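Ricin B-like lectin (Macrolepiota procera, PDB 4IZX) binds carbohydrates through a beta-trefoil fold of the ricin B type, here in complex with lactose. Local coordinates at residues N47-G50 and K51-T54. Numbering follows the deposited sequence.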
loop_
_atom_site.group_PDB
_atom_site.type_symbol
_atom_site.label_atom_id
_atom_site.label_comp_id
_atom_site.label_asym_id
_atom_site.label_seq_id
_atom_site.Cartn_x
_atom_site.Cartn_y
_atom_site.Cartn_z
ATOM N N ASN A 47 4.663 3.066 11.222
ATOM C CA ASN A 47 5.759 3.486 12.082
ATOM C C ASN A 47 6.651 4.432 11.292
ATOM O O ASN A 47 7.070 4.097 10.177
ATOM C CB ASN A 47 6.597 2.310 12.610
ATOM C CG ASN A 47 7.660 2.737 13.597
ATOM O OD1 ASN A 47 7.370 3.482 14.517
ATOM N ND2 ASN A 47 8.886 2.264 13.409
ATOM N N TRP A 48 6.970 5.577 11.879
ATOM C CA TRP A 48 7.985 6.452 11.348
ATOM C C TRP A 48 9.305 6.093 12.003
ATOM O O TRP A 48 9.436 6.171 13.220
ATOM C CB TRP A 48 7.617 7.930 11.577
ATOM C CG TRP A 48 8.694 8.885 11.175
ATOM C CD1 TRP A 48 9.504 9.546 12.029
ATOM C CD2 TRP A 48 9.024 9.368 9.850
ATOM N NE1 TRP A 48 10.336 10.407 11.343
ATOM C CE2 TRP A 48 10.053 10.319 10.005
ATOM C CE3 TRP A 48 8.538 9.103 8.551
ATOM C CZ2 TRP A 48 10.617 10.970 8.937
ATOM C CZ3 TRP A 48 9.100 9.752 7.507
ATOM C CH2 TRP A 48 10.126 10.696 7.694
ATOM N N THR A 49 10.274 5.687 11.194
ATOM C CA THR A 49 11.538 5.175 11.688
ATOM C C THR A 49 12.508 6.282 12.070
ATOM O O THR A 49 13.573 6.032 12.596
ATOM C CB THR A 49 12.226 4.333 10.624
ATOM O OG1 THR A 49 12.557 5.192 9.537
ATOM C CG2 THR A 49 11.351 3.181 10.135
ATOM N N GLY A 50 12.129 7.517 11.789
ATOM C CA GLY A 50 13.001 8.660 11.862
ATOM C C GLY A 50 13.335 9.161 10.486
ATOM O O GLY A 50 13.715 10.332 10.337
ATOM N N LYS A 51 13.188 8.317 9.455
ATOM C CA LYS A 51 13.492 8.738 8.096
ATOM C C LYS A 51 12.506 8.237 7.017
ATOM O O LYS A 51 12.558 8.679 5.888
ATOM C CB LYS A 51 14.914 8.350 7.679
ATOM C CG LYS A 51 15.196 6.901 7.719
ATOM C CD LYS A 51 16.691 6.637 7.561
ATOM C CE LYS A 51 17.064 5.209 7.225
ATOM N NZ LYS A 51 16.495 4.219 8.164
ATOM N N ALA A 52 11.627 7.321 7.355
ATOM C CA ALA A 52 10.713 6.721 6.402
ATOM C C ALA A 52 9.638 5.989 7.193
ATOM O O ALA A 52 9.664 5.988 8.417
ATOM C CB ALA A 52 11.448 5.761 5.465
ATOM N N TRP A 53 8.716 5.356 6.471
ATOM C CA TRP A 53 7.570 4.684 7.063
ATOM C C TRP A 53 7.660 3.192 6.859
ATOM O O TRP A 53 7.998 2.710 5.760
ATOM C CB TRP A 53 6.270 5.159 6.431
ATOM C CG TRP A 53 5.975 6.591 6.629
ATOM C CD1 TRP A 53 6.313 7.631 5.799
ATOM C CD2 TRP A 53 5.264 7.189 7.729
ATOM N NE1 TRP A 53 5.855 8.824 6.312
ATOM C CE2 TRP A 53 5.202 8.577 7.486
ATOM C CE3 TRP A 53 4.675 6.681 8.887
ATOM C CZ2 TRP A 53 4.542 9.431 8.321
ATOM C CZ3 TRP A 53 4.031 7.551 9.735
ATOM C CH2 TRP A 53 3.978 8.893 9.439
ATOM N N THR A 54 7.301 2.423 7.878
ATOM C CA THR A 54 7.074 0.988 7.738
ATOM C C THR A 54 5.605 0.724 8.019
ATOM O O THR A 54 4.974 1.427 8.823
ATOM C CB THR A 54 8.016 0.147 8.617
ATOM O OG1 THR A 54 7.655 0.369 9.979
ATOM C CG2 THR A 54 9.463 0.514 8.359
HETATM O O HOH W 1 9.523 -0.135 11.838
#
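Asn-47 and Thr-54 form an antiparallel hydrogen-bonded pair, Asn-47 N to Thr-54 O and Thr-54 N to Asn-47 O both 2.9 Å, followed by the non-hydrogen-bonded pair Trp-48 and Trp-53. A nearly straight bond from Thr-49 N to Ala-52 O (2.9 Å) closes the hairpin. Gly-50, with phi at 108°, suits a bend where a CB would press on the preceding carbonyl oxygen. Threonine suits position 49 because its short side chain (chi1 65°) brings OG1, on the side away from the Trp-48 ring, to accept the Lys-51 N-H (OG1 to N 3.2 Å) and, weakly, that of Ala-52. The wide Trp-48 indole spans from the turn, its face on Ala-52 N and the Lys-51 carbonyl carbon, to Trp-53, whose face its six-membered ring edge meets in a T-shaped pair (centroids 4.9 Å apart, planes at 63°). Trp-48 CB adds a CH-pi contact to the Trp-53 six-membered ring. On the Asn-47 and Thr-54 face, one water joins Asn-47 ND2 to Thr-54 OG1. Glu-84 salt-bridges Lys-51 NZ and hydrogen-bonds Thr-49 OG1; small Ala-52 fits its buried place against Glu-84 and His-86. The turn joins strands 44-48 and 53-57, with Trp-53 packed on Ile-87 of strand 86-89.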